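Local coordinates for UPF0342 protein YheA (PDB 2OEE) that is of unknown function but belongs to the YlbF/YmcA family of helical proteins and may, like its relatives, take part in competence control, at residues V8-D11 against L12-A15; K26-Y29 against D30-N33; R40-E43 against N44-V48; A89-R92 against M93-I97; I103-K106 against P107-E110. One frame throughout, in Å; residues are numbered along the deposited sequence.

Interaction 1: V8-D11 against L12-A15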
loop_
_atom_site.group_PDB
_atom_site.type_symbol
_atom_site.label_atom_id
_atom_site.label_comp_id
_atom_site.label_asym_id
_atom_site.label_seq_id
_atom_site.Cartn_x
_atom_site.Cartn_y
_atom_site.Cartn_z
ATOM N N VAL A 8 0.429 -16.081 4.439
ATOM C CA VAL A 8 -0.888 -15.559 4.066
ATOM C C VAL A 8 -0.787 -14.611 2.873
ATOM O O VAL A 8 -1.645 -14.658 1.992
ATOM C CB VAL A 8 -1.617 -14.882 5.250
ATOM C CG1 VAL A 8 -3.006 -14.424 4.840
ATOM C CG2 VAL A 8 -1.733 -15.842 6.429
ATOM N N ALA A 9 0.242 -13.753 2.856
ATOM C CA ALA A 9 0.462 -12.829 1.736
ATOM C C ALA A 9 0.552 -13.592 0.402
ATOM O O ALA A 9 0.015 -13.128 -0.605
ATOM C CB ALA A 9 1.703 -11.999 1.948
ATOM N N TYR A 10 1.200 -14.768 0.409
ATOM C CA TYR A 10 1.275 -15.580 -0.826
ATOM C C TYR A 10 -0.071 -16.194 -1.189
ATOM O O TYR A 10 -0.391 -16.327 -2.367
ATOM C CB TYR A 10 2.390 -16.638 -0.760
ATOM C CG TYR A 10 3.742 -15.998 -0.695
ATOM C CD1 TYR A 10 4.163 -15.151 -1.709
ATOM C CD2 TYR A 10 4.609 -16.231 0.385
ATOM C CE1 TYR A 10 5.404 -14.547 -1.669
ATOM C CE2 TYR A 10 5.861 -15.618 0.437
ATOM C CZ TYR A 10 6.245 -14.774 -0.585
ATOM O OH TYR A 10 7.472 -14.149 -0.576
ATOM N N ASP A 11 -0.884 -16.528 -0.191
ATOM C CA ASP A 11 -2.255 -16.938 -0.469
ATOM C C ASP A 11 -3.054 -15.777 -1.063
ATOM O O ASP A 11 -3.910 -15.975 -1.936
ATOM C CB ASP A 11 -2.948 -17.465 0.785
ATOM C CG ASP A 11 -2.426 -18.848 1.203
ATOM O OD1 ASP A 11 -1.719 -19.483 0.404
ATOM O OD2 ASP A 11 -2.711 -19.275 2.338
ATOM N N LEU A 12 -2.772 -14.569 -0.591
ATOM C CA LEU A 12 -3.485 -13.395 -1.100
ATOM C C LEU A 12 -3.071 -13.077 -2.527
ATOM O O LEU A 12 -3.922 -12.748 -3.353
ATOM C CB LEU A 12 -3.294 -12.188 -0.165
ATOM C CG LEU A 12 -4.074 -10.908 -0.518
ATOM C CD1 LEU A 12 -5.598 -11.128 -0.500
ATOM C CD2 LEU A 12 -3.638 -9.758 0.444
ATOM N N GLU A 13 -1.775 -13.195 -2.831
ATOM C CA GLU A 13 -1.299 -13.094 -4.222
ATOM C C GLU A 13 -2.054 -14.083 -5.142
ATOM O O GLU A 13 -2.525 -13.708 -6.243
ATOM C CB GLU A 13 0.226 -13.349 -4.288
ATOM C CG GLU A 13 0.805 -13.275 -5.689
ATOM C CD GLU A 13 2.219 -13.802 -5.789
ATOM O OE1 GLU A 13 2.731 -14.339 -4.784
ATOM O OE2 GLU A 13 2.825 -13.682 -6.893
ATOM N N ASN A 14 -2.204 -15.323 -4.679
ATOM C CA ASN A 14 -2.930 -16.345 -5.429
ATOM C C ASN A 14 -4.388 -15.965 -5.625
ATOM O O ASN A 14 -4.926 -16.152 -6.716
ATOM C CB ASN A 14 -2.851 -17.718 -4.765
ATOM C CG ASN A 14 -1.559 -18.466 -5.083
ATOM O OD1 ASN A 14 -1.189 -19.406 -4.371
ATOM N ND2 ASN A 14 -0.888 -18.078 -6.151
ATOM N N ALA A 15 -5.020 -15.443 -4.578
ATOM C CA ALA A 15 -6.405 -14.975 -4.672
ATOM C C ALA A 15 -6.541 -13.896 -5.750
ATOM O O ALA A 15 -7.473 -13.934 -6.566
ATOM C CB ALA A 15 -6.880 -14.437 -3.320
HETATM O O HOH W 1 -3.114 -20.266 -2.168
#
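The carbonyl oxygen of Val8 receives the amide of Leu12 at 2.8 Å, O to N, and three more bonds of the same i to i+4 kind follow it: Glu13 N to Ala9 O, Asn14 N to Tyr10 O and Ala15 N to Asp11 O. On this regular backbone the side chains settle into two distinct polar arrangements. Glu13 holds its CG opposite the backbone N (chi1 180°) and runs on extended, which brings its carboxylate up beside the Tyr10 ring. OE1 of Glu13 lies in the plane of that ring, at its edge, 3.5 Å from CD1 of Tyr10, where it faces the weakly positive ring hydrogens rather than the pi cloud; the two planes are turned 46° from each other. OE2 is held by a salt bridge with Arg17, while OE1 merely rests at the ring edge. Farther round the helix a water joins Asp11 and Asn14, donating to Asp11 OD1 and to Asn14 OD1, each 3.0 Å from the water oxygen. Both oxygens are acceptors, so the water supplies the hydrogens. The buried residues Val8 and Leu12 pack instead on Leu12 and Phe5 of the second subunit, which the Tyr10-Glu13 pair also meets. With water bridging Asp11 and Asn14 and apolar residues turned to the partner, this is an amphipathic alpha-helix at a subunit interface.

Interaction 2: K26-Y29 against D30-N33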
loop_
_atom_site.group_PDB
_atom_site.type_symbol
_atom_site.label_atom_id
_atom_site.label_comp_id
_atom_site.label_asym_id
_atom_site.label_seq_id
_atom_site.Cartn_x
_atom_site.Cartn_y
_atom_site.Cartn_z
ATOM N N LYS A 26 -6.479 -7.861 -17.254
ATOM C CA LYS A 26 -5.592 -8.492 -18.238
ATOM C C LYS A 26 -6.236 -8.519 -19.624
ATOM O O LYS A 26 -5.579 -8.225 -20.622
ATOM C CB LYS A 26 -5.216 -9.925 -17.824
ATOM C CG LYS A 26 -4.305 -10.611 -18.850
ATOM C CD LYS A 26 -3.808 -12.002 -18.392
ATOM C CE LYS A 26 -2.736 -12.559 -19.360
ATOM N NZ LYS A 26 -3.260 -12.640 -20.771
ATOM N N ASN A 27 -7.505 -8.890 -19.691
ATOM C CA ASN A 27 -8.182 -8.907 -21.000
ATOM C C ASN A 27 -8.256 -7.527 -21.668
ATOM O O ASN A 27 -8.012 -7.403 -22.880
ATOM C CB ASN A 27 -9.547 -9.608 -20.923
ATOM C CG ASN A 27 -9.405 -11.120 -20.718
ATOM O OD1 ASN A 27 -8.355 -11.704 -21.008
ATOM N ND2 ASN A 27 -10.448 -11.748 -20.208
ATOM N N LEU A 28 -8.562 -6.499 -20.879
ATOM C CA LEU A 28 -8.580 -5.110 -21.364
ATOM C C LEU A 28 -7.197 -4.642 -21.806
ATOM O O LEU A 28 -7.045 -3.951 -22.823
ATOM C CB LEU A 28 -9.104 -4.164 -20.267
ATOM C CG LEU A 28 -10.626 -4.119 -20.146
ATOM C CD1 LEU A 28 -11.055 -3.423 -18.866
ATOM C CD2 LEU A 28 -11.214 -3.413 -21.388
ATOM N N TYR A 29 -6.188 -4.999 -21.014
ATOM C CA TYR A 29 -4.825 -4.654 -21.321
ATOM C C TYR A 29 -4.400 -5.277 -22.661
ATOM O O TYR A 29 -3.796 -4.605 -23.490
ATOM C CB TYR A 29 -3.903 -5.101 -20.176
ATOM C CG TYR A 29 -2.476 -4.706 -20.365
ATOM C CD1 TYR A 29 -2.027 -3.456 -19.972
ATOM C CD2 TYR A 29 -1.561 -5.585 -20.955
ATOM C CE1 TYR A 29 -0.699 -3.088 -20.143
ATOM C CE2 TYR A 29 -0.226 -5.220 -21.138
ATOM C CZ TYR A 29 0.183 -3.967 -20.729
ATOM O OH TYR A 29 1.484 -3.573 -20.895
ATOM N N ASP A 30 -4.723 -6.553 -22.852
ATOM C CA ASP A 30 -4.371 -7.278 -24.078
ATOM C C ASP A 30 -5.156 -6.746 -25.285
ATOM O O ASP A 30 -4.612 -6.632 -26.371
ATOM C CB ASP A 30 -4.676 -8.762 -23.909
ATOM C CG ASP A 30 -3.699 -9.455 -22.958
ATOM O OD1 ASP A 30 -2.665 -8.861 -22.617
ATOM O OD2 ASP A 30 -3.998 -10.587 -22.550
ATOM N N GLU A 31 -6.427 -6.418 -25.058
ATOM C CA GLU A 31 -7.300 -5.840 -26.071
ATOM C C GLU A 31 -6.771 -4.503 -26.574
ATOM O O GLU A 31 -6.687 -4.272 -27.799
ATOM C CB GLU A 31 -8.716 -5.703 -25.523
ATOM C CG GLU A 31 -9.719 -5.396 -26.574
ATOM C CD GLU A 31 -11.106 -5.196 -26.035
ATOM O OE1 GLU A 31 -11.396 -5.616 -24.882
ATOM O OE2 GLU A 31 -11.904 -4.610 -26.798
ATOM N N VAL A 32 -6.369 -3.638 -25.640
ATOM C CA VAL A 32 -5.745 -2.372 -25.990
ATOM C C VAL A 32 -4.431 -2.590 -26.749
ATOM O O VAL A 32 -4.160 -1.905 -27.756
ATOM C CB VAL A 32 -5.586 -1.432 -24.743
ATOM C CG1 VAL A 32 -4.633 -0.288 -25.009
ATOM C CG2 VAL A 32 -6.968 -0.861 -24.328
ATOM N N ASN A 33 -3.617 -3.538 -26.285
ATOM C CA ASN A 33 -2.351 -3.795 -26.973
ATOM C C ASN A 33 -2.497 -4.436 -28.360
ATOM O O ASN A 33 -1.627 -4.248 -29.204
ATOM C CB ASN A 33 -1.350 -4.568 -26.106
ATOM C CG ASN A 33 -0.862 -3.750 -24.901
ATOM O OD1 ASN A 33 -0.860 -4.253 -23.782
ATOM N ND2 ASN A 33 -0.491 -2.485 -25.117
HETATM O O HOH W 2 -6.514 -11.642 -22.610
#
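Asp30 folds back along its helix to meet Lys26, and each atom of its side chain meets something on the way. CB lies 3.5 Å from Lys26 O, the same oxygen that accepts the backbone N of Asp30. With CG beside its own backbone N (chi1 -72°), the carboxylate is laid over that carbonyl, CG coming to 3.2 Å from Lys26 O. At the tip the two oxygens part company. OD1 sits in the plane of the Tyr29 ring at its edge, 3.8 Å from CD2 of Tyr29. OD2 takes the salt bridge, using its syn lone pair to receive Lys26 NZ at 2.8 Å, and it also accepts a hydrogen from a water at 2.7 Å. The lysine chain is extended until its last torsion, where a bend (chi4 -57°) turns NZ in to the acid. Asn33 lies over one face of the Tyr29 ring, although the orientation of its amide is uncertain. The Tyr29 hydroxyl bonds to Arg46 on helix 36-48, and its ring meets that of Tyr112 of the second subunit. A leucine in place of Tyr29 would probably leave Arg46 NH1 without this hydroxyl and Asp30 OD1 without the ring edge beside it. Asp30 OD2 is only 3.4 Å from Lys26 O, another acceptor that by itself would repel it, so the ammonium group and the water probably offset this and keep the carboxylate folded against the helix.

Interaction 3: R40-E43 against N44-V48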
loop_
_atom_site.group_PDB
_atom_site.type_symbol
_atom_site.label_atom_id
_atom_site.label_comp_id
_atom_site.label_asym_id
_atom_site.label_seq_id
_atom_site.Cartn_x
_atom_site.Cartn_y
_atom_site.Cartn_z
ATOM N N ARG A 40 -0.663 2.599 -29.188
ATOM C CA ARG A 40 0.163 3.813 -29.311
ATOM C C ARG A 40 -0.273 4.968 -28.405
ATOM O O ARG A 40 0.561 5.618 -27.776
ATOM C CB ARG A 40 0.266 4.297 -30.773
ATOM C CG ARG A 40 1.136 5.545 -30.934
ATOM C CD ARG A 40 1.153 6.103 -32.374
ATOM N NE ARG A 40 1.326 5.050 -33.367
ATOM C CZ ARG A 40 0.929 5.157 -34.632
ATOM N NH1 ARG A 40 0.330 6.255 -35.031
ATOM N NH2 ARG A 40 1.105 4.146 -35.469
HETATM N N MSE A 41 -1.575 5.222 -28.333
HETATM C CA MSE A 41 -2.099 6.274 -27.476
HETATM C C MSE A 41 -1.859 5.956 -25.986
HETATM O O MSE A 41 -1.453 6.831 -25.222
HETATM C CB MSE A 41 -3.603 6.462 -27.737
HETATM C CG MSE A 41 -3.915 6.973 -29.143
HETATM SE SE MSE A 41 -5.832 6.784 -29.567
HETATM C CE MSE A 41 -6.541 7.988 -28.249
ATOM N N PHE A 42 -2.138 4.720 -25.594
ATOM C CA PHE A 42 -1.988 4.297 -24.191
ATOM C C PHE A 42 -0.500 4.340 -23.786
ATOM O O PHE A 42 -0.153 4.813 -22.699
ATOM C CB PHE A 42 -2.573 2.900 -23.989
ATOM C CG PHE A 42 -2.533 2.406 -22.538
ATOM C CD1 PHE A 42 -3.311 3.012 -21.558
ATOM C CD2 PHE A 42 -1.743 1.318 -22.190
ATOM C CE1 PHE A 42 -3.290 2.550 -20.218
ATOM C CE2 PHE A 42 -1.717 0.834 -20.857
ATOM C CZ PHE A 42 -2.494 1.459 -19.878
ATOM N N GLU A 43 0.369 3.886 -24.683
ATOM C CA GLU A 43 1.819 3.925 -24.437
ATOM C C GLU A 43 2.379 5.342 -24.312
ATOM O O GLU A 43 3.170 5.609 -23.415
ATOM C CB GLU A 43 2.583 3.103 -25.473
ATOM C CG GLU A 43 2.444 1.613 -25.226
ATOM C CD GLU A 43 3.165 0.761 -26.250
ATOM O OE1 GLU A 43 3.647 1.306 -27.264
ATOM O OE2 GLU A 43 3.217 -0.467 -26.052
ATOM N N ASN A 44 1.958 6.252 -25.190
ATOM C CA ASN A 44 2.406 7.644 -25.118
ATOM C C ASN A 44 1.914 8.339 -23.837
ATOM O O ASN A 44 2.611 9.185 -23.261
ATOM C CB ASN A 44 1.978 8.417 -26.376
ATOM C CG ASN A 44 2.214 9.919 -26.259
ATOM O OD1 ASN A 44 1.262 10.702 -26.224
ATOM N ND2 ASN A 44 3.482 10.327 -26.203
ATOM N N PHE A 45 0.730 7.962 -23.394
ATOM C CA PHE A 45 0.178 8.343 -22.111
ATOM C C PHE A 45 1.008 7.834 -20.919
ATOM O O PHE A 45 1.329 8.566 -20.055
ATOM C CB PHE A 45 -1.238 7.792 -21.980
ATOM C CG PHE A 45 -1.832 7.945 -20.632
ATOM C CD1 PHE A 45 -2.194 9.181 -20.159
ATOM C CD2 PHE A 45 -2.065 6.873 -19.850
ATOM C CE1 PHE A 45 -2.731 9.317 -18.953
ATOM C CE2 PHE A 45 -2.627 7.024 -18.613
ATOM C CZ PHE A 45 -2.955 8.227 -18.175
ATOM N N ARG A 46 1.231 6.547 -20.866
ATOM C CA ARG A 46 2.064 5.962 -19.872
ATOM C C ARG A 46 3.436 6.614 -19.806
ATOM O O ARG A 46 3.906 6.876 -18.742
ATOM C CB ARG A 46 2.115 4.456 -20.010
ATOM C CG ARG A 46 0.997 3.766 -19.357
ATOM C CD ARG A 46 0.978 2.255 -19.562
ATOM N NE ARG A 46 2.037 1.523 -18.892
ATOM C CZ ARG A 46 2.499 0.307 -19.230
ATOM N NH1 ARG A 46 1.983 -0.427 -20.212
ATOM N NH2 ARG A 46 3.511 -0.197 -18.557
ATOM N N ASP A 47 4.030 6.893 -20.963
ATOM C CA ASP A 47 5.371 7.394 -21.097
ATOM C C ASP A 47 5.438 8.853 -20.625
ATOM O O ASP A 47 6.265 9.238 -19.812
ATOM C CB ASP A 47 5.876 7.224 -22.530
ATOM C CG ASP A 47 6.023 5.724 -22.969
ATOM O OD1 ASP A 47 5.702 4.797 -22.216
ATOM O OD2 ASP A 47 6.447 5.457 -24.110
ATOM N N VAL A 48 4.533 9.665 -21.095
ATOM C CA VAL A 48 4.466 11.012 -20.623
ATOM C C VAL A 48 4.444 11.134 -19.133
ATOM O O VAL A 48 5.131 11.932 -18.578
ATOM C CB VAL A 48 3.433 11.839 -21.322
ATOM C CG1 VAL A 48 3.207 13.162 -20.623
ATOM C CG2 VAL A 48 3.846 12.059 -22.760
#
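Helix 36-48 is an amphipathic element of an all-helical fold, and its contact between buried Phe42 and partly exposed Arg46, one turn apart, is consistent with a place where its apolar side gives way to its polar one. Phe42 O accepts the amide of Arg46 at 2.9 Å, O to N, in a nearly straight bond of 174°. Above this bond the aliphatic part of Arg46 crosses the Phe42 ring: CG stands over one face, displaced toward the rim, and CD comes within 3.3 Å of CE2 and 3.6 Å of CZ of Phe42. A bend in the arginine (chi3 69°) then swings the guanidinium past the ring, its plane 53° from that of the ring. It is therefore the methylene groups, more than the charge, that rest on the phenyl. With an alanine in place of Phe42, CG and CD of Arg46 would probably lose the ring face they rest on, leaving a gap beneath the methylenes. Glu43, on the polar side, forms a salt bridge with Lys39. Phe45 packs on Val77 of helix 70-78 and Met87 of helix 81-104. Its ring carries Phe42 O near its plane, at the edge, while the two phenyl groups touch more loosely, CD1 of Phe42 lying 4.4 Å from CD2 of Phe45.

Interaction 4: A89-R92 against M93-I97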
loop_
_atom_site.group_PDB
_atom_site.type_symbol
_atom_site.label_atom_id
_atom_site.label_comp_id
_atom_site.label_asym_id
_atom_site.label_seq_id
_atom_site.Cartn_x
_atom_site.Cartn_y
_atom_site.Cartn_z
ATOM N N ALA A 89 -10.546 0.177 -15.089
ATOM C CA ALA A 89 -10.143 -1.095 -14.454
ATOM C C ALA A 89 -8.847 -0.977 -13.649
ATOM O O ALA A 89 -8.754 -1.562 -12.557
ATOM C CB ALA A 89 -10.056 -2.236 -15.469
ATOM N N GLU A 90 -7.857 -0.235 -14.161
ATOM C CA GLU A 90 -6.649 0.100 -13.379
ATOM C C GLU A 90 -6.958 0.813 -12.062
ATOM O O GLU A 90 -6.417 0.436 -11.027
ATOM C CB GLU A 90 -5.677 0.998 -14.160
ATOM C CG GLU A 90 -5.102 0.362 -15.422
ATOM C CD GLU A 90 -4.057 1.259 -16.061
ATOM O OE1 GLU A 90 -4.239 2.494 -16.035
ATOM O OE2 GLU A 90 -3.047 0.728 -16.547
ATOM N N GLN A 91 -7.800 1.850 -12.114
ATOM C CA GLN A 91 -8.147 2.618 -10.925
ATOM C C GLN A 91 -8.918 1.752 -9.910
ATOM O O GLN A 91 -8.667 1.842 -8.706
ATOM C CB GLN A 91 -8.918 3.900 -11.295
ATOM C CG GLN A 91 -9.171 4.889 -10.131
ATOM C CD GLN A 91 -7.900 5.407 -9.405
ATOM O OE1 GLN A 91 -6.767 5.341 -9.916
ATOM N NE2 GLN A 91 -8.105 5.932 -8.199
ATOM N N ARG A 92 -9.833 0.915 -10.397
ATOM C CA ARG A 92 -10.509 -0.052 -9.518
ATOM C C ARG A 92 -9.537 -1.084 -8.886
ATOM O O ARG A 92 -9.693 -1.443 -7.718
ATOM C CB ARG A 92 -11.647 -0.757 -10.237
ATOM C CG ARG A 92 -12.804 0.194 -10.615
ATOM C CD ARG A 92 -14.037 -0.582 -11.024
ATOM N NE ARG A 92 -13.735 -1.600 -12.039
ATOM C CZ ARG A 92 -13.798 -1.403 -13.357
ATOM N NH1 ARG A 92 -14.150 -0.224 -13.847
ATOM N NH2 ARG A 92 -13.512 -2.395 -14.188
HETATM N N MSE A 93 -8.543 -1.540 -9.639
HETATM C CA MSE A 93 -7.488 -2.396 -9.054
HETATM C C MSE A 93 -6.726 -1.616 -7.970
HETATM O O MSE A 93 -6.426 -2.149 -6.892
HETATM C CB MSE A 93 -6.519 -2.936 -10.121
HETATM C CG MSE A 93 -5.452 -3.937 -9.552
HETATM SE SE MSE A 93 -6.165 -5.443 -8.791
HETATM C CE MSE A 93 -6.904 -6.268 -10.192
ATOM N N SER A 94 -6.413 -0.354 -8.241
ATOM C CA SER A 94 -5.725 0.471 -7.248
ATOM C C SER A 94 -6.588 0.617 -5.979
ATOM O O SER A 94 -6.076 0.501 -4.857
ATOM C CB SER A 94 -5.320 1.832 -7.837
ATOM O OG SER A 94 -4.713 2.628 -6.841
HETATM N N MSE A 95 -7.888 0.843 -6.161
HETATM C CA MSE A 95 -8.867 0.920 -5.068
HETATM C C MSE A 95 -8.921 -0.387 -4.267
HETATM O O MSE A 95 -9.017 -0.382 -3.041
HETATM C CB MSE A 95 -10.273 1.262 -5.612
HETATM C CG MSE A 95 -10.428 2.713 -6.135
HETATM SE SE MSE A 95 -12.039 3.099 -6.886
HETATM C CE MSE A 95 -12.990 3.593 -5.448
ATOM N N LEU A 96 -8.885 -1.516 -4.975
ATOM C CA LEU A 96 -8.880 -2.836 -4.316
ATOM C C LEU A 96 -7.645 -3.004 -3.416
ATOM O O LEU A 96 -7.758 -3.423 -2.253
ATOM C CB LEU A 96 -8.959 -3.987 -5.330
ATOM C CG LEU A 96 -8.821 -5.442 -4.829
ATOM C CD1 LEU A 96 -9.935 -5.799 -3.899
ATOM C CD2 LEU A 96 -8.819 -6.434 -5.993
ATOM N N ILE A 97 -6.472 -2.659 -3.942
ATOM C CA ILE A 97 -5.243 -2.732 -3.160
ATOM C C ILE A 97 -5.346 -1.797 -1.938
ATOM O O ILE A 97 -4.937 -2.153 -0.826
ATOM C CB ILE A 97 -3.986 -2.415 -4.015
ATOM C CG1 ILE A 97 -3.831 -3.449 -5.139
ATOM C CG2 ILE A 97 -2.714 -2.378 -3.139
ATOM C CD1 ILE A 97 -3.860 -4.913 -4.695
#
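A first torsion of -172° followed by a bend at chi2 of 58° brings the Gln91 amide round beside Ser94, its OE1 4.3 Å from CB of Ser94. The touch is a loose one, and the firm link between these turns is in the backbone. There Gln91 O accepts Met95 N at 2.8 Å, with matching bonds from Met93 N to Ala89 O, Ser94 N to Glu90 O and Leu96 N to Arg92 O. The side chains of the later turn lean on the carbonyls of the earlier one through carbon: CB of Ser94 is 3.5 Å from Gln91 O, and CB of selenomethionine Met93 is 3.5 Å from Glu90 O. Beyond CB, Met93 bends twice and leaves this turn, to pack on Leu25 and Leu16 of its own chain and on Leu108 of the second subunit. Within the earlier turn, Arg92 folds back at chi3 (-51°), and CA of Ala89 lies 3.6 Å from its guanidinium plane, displaced toward the rim. Glu90 OE2 is hydrogen-bonded to Tyr112 OH of the second subunit. Chemically, then, the cohesion within this part of helix 81-104 comes almost wholly from main-chain bonds, and the stronger side-chain partnerships are made with other helices and with the partner subunit.

Interaction 5: I103-K106 against P107-E110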
loop_
_atom_site.group_PDB
_atom_site.type_symbol
_atom_site.label_atom_id
_atom_site.label_comp_id
_atom_site.label_asym_id
_atom_site.label_seq_id
_atom_site.Cartn_x
_atom_site.Cartn_y
_atom_site.Cartn_z
ATOM N N ILE A 103 -7.784 -2.821 5.389
ATOM C CA ILE A 103 -8.148 -4.010 6.177
ATOM C C ILE A 103 -6.994 -4.453 7.091
ATOM O O ILE A 103 -7.144 -4.532 8.314
ATOM C CB ILE A 103 -8.596 -5.181 5.265
ATOM C CG1 ILE A 103 -9.977 -4.871 4.668
ATOM C CG2 ILE A 103 -8.581 -6.540 6.022
ATOM C CD1 ILE A 103 -10.473 -5.892 3.643
ATOM N N ILE A 104 -5.843 -4.715 6.491
ATOM C CA ILE A 104 -4.715 -5.303 7.224
ATOM C C ILE A 104 -4.063 -4.322 8.192
ATOM O O ILE A 104 -3.458 -4.739 9.191
ATOM C CB ILE A 104 -3.650 -5.884 6.269
ATOM C CG1 ILE A 104 -2.942 -4.752 5.516
ATOM C CG2 ILE A 104 -4.284 -6.922 5.349
ATOM C CD1 ILE A 104 -1.640 -5.151 4.815
HETATM N N MSE A 105 -4.192 -3.029 7.913
HETATM C CA MSE A 105 -3.595 -1.991 8.748
HETATM C C MSE A 105 -4.489 -1.505 9.911
HETATM O O MSE A 105 -4.085 -0.644 10.698
HETATM C CB MSE A 105 -3.122 -0.810 7.891
HETATM C CG MSE A 105 -1.973 -1.177 6.910
HETATM SE SE MSE A 105 -1.424 0.233 5.921
HETATM C CE MSE A 105 -0.736 1.270 7.224
ATOM N N LYS A 106 -5.695 -2.068 10.008
ATOM C CA LYS A 106 -6.622 -1.758 11.109
ATOM C C LYS A 106 -5.981 -1.846 12.510
ATOM O O LYS A 106 -6.207 -0.958 13.335
ATOM C CB LYS A 106 -7.805 -2.710 11.084
ATOM C CG LYS A 106 -9.117 -2.075 11.424
ATOM C CD LYS A 106 -9.978 -2.067 10.155
ATOM C CE LYS A 106 -9.778 -0.839 9.292
ATOM N NZ LYS A 106 -10.836 0.183 9.514
ATOM N N PRO A 107 -5.250 -2.940 12.797
ATOM C CA PRO A 107 -4.577 -2.991 14.111
ATOM C C PRO A 107 -3.640 -1.803 14.391
ATOM O O PRO A 107 -3.531 -1.376 15.545
ATOM C CB PRO A 107 -3.844 -4.336 14.105
ATOM C CG PRO A 107 -3.885 -4.827 12.687
ATOM C CD PRO A 107 -5.071 -4.196 12.043
ATOM N N LEU A 108 -3.027 -1.238 13.352
ATOM C CA LEU A 108 -2.177 -0.041 13.502
ATOM C C LEU A 108 -2.999 1.219 13.820
ATOM O O LEU A 108 -2.663 1.995 14.710
ATOM C CB LEU A 108 -1.293 0.157 12.254
ATOM C CG LEU A 108 -0.433 -1.075 11.942
ATOM C CD1 LEU A 108 0.305 -0.993 10.589
ATOM C CD2 LEU A 108 0.543 -1.350 13.106
ATOM N N GLU A 109 -4.090 1.395 13.091
ATOM C CA GLU A 109 -5.039 2.471 13.337
ATOM C C GLU A 109 -5.600 2.410 14.779
ATOM O O GLU A 109 -5.689 3.441 15.447
ATOM C CB GLU A 109 -6.138 2.417 12.265
ATOM C CG GLU A 109 -7.334 3.313 12.485
ATOM C CD GLU A 109 -8.312 3.240 11.323
ATOM O OE1 GLU A 109 -7.842 3.217 10.154
ATOM O OE2 GLU A 109 -9.541 3.199 11.580
ATOM N N GLU A 110 -5.938 1.212 15.262
ATOM C CA GLU A 110 -6.384 1.030 16.647
ATOM C C GLU A 110 -5.303 1.508 17.636
ATOM O O GLU A 110 -5.594 2.201 18.611
ATOM C CB GLU A 110 -6.739 -0.438 16.918
ATOM C CG GLU A 110 -8.011 -0.907 16.222
ATOM C CD GLU A 110 -8.143 -2.412 16.166
ATOM O OE1 GLU A 110 -7.363 -3.130 16.856
ATOM O OE2 GLU A 110 -9.042 -2.894 15.426
#
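Met105, at phi -89° and psi -1°, lies between helix 81-104 and the short helix 106-111. Pro107 sits in the first turn of the new helix, a position where proline is readily accepted. It has no amide hydrogen to give to Ile103 O, so the bonding pattern of the long helix could not run on unbroken here; its CD lies 3.3 Å from Ile104 O instead. Met105 O then serves two amides, Glu109 N at 3.1 Å and Leu108 N in a weak, strongly bent bond of 126°. Among the side chains, selenomethionine Met105 and Leu108 cross at a slant, CE of Met105 4.2 Å from CD1 of Leu108. Lys106 and Glu109 run side by side in the same direction, but their salt bridge is long, 3.9 Å from NZ of Lys106 to OE2 of Glu109, and would be expected to hold less firmly than a close pair. Glu110 crosses the lysine at about a right angle, and its OE2 forms a salt bridge with Arg17 of the second subunit, on which Ile104 and Ile103 also pack, through its Ala9 and Tyr10. The chain of Glu110 lies against the carbonyl that starts its turn: Lys106 O accepts Glu110 N at 2.9 Å and has CG of Glu110 3.4 Å away.

In the fold
The five contacts follow one another along the chain, each closing before the next opens, and trace an extended all-helical subunit. Interactions 1, 2 and 3 lie on the successive helices 5-17, 20-34 and 36-48, whereas interaction 4 lies on helix 81-104 and interaction 5 joins the end of that helix to helix 106-111, their centres about 20 Å apart. Interactions 2, 3 and 4 touch one another and form the joined part of the fold. Interactions 1 and 5 lie toward the other end, their nearest atoms about 6 Å apart without touching; the centre of interaction 5 is about 37 Å from that of interaction 3. All five meet the second subunit, so local helix geometry and dimer assembly are built from the same turns.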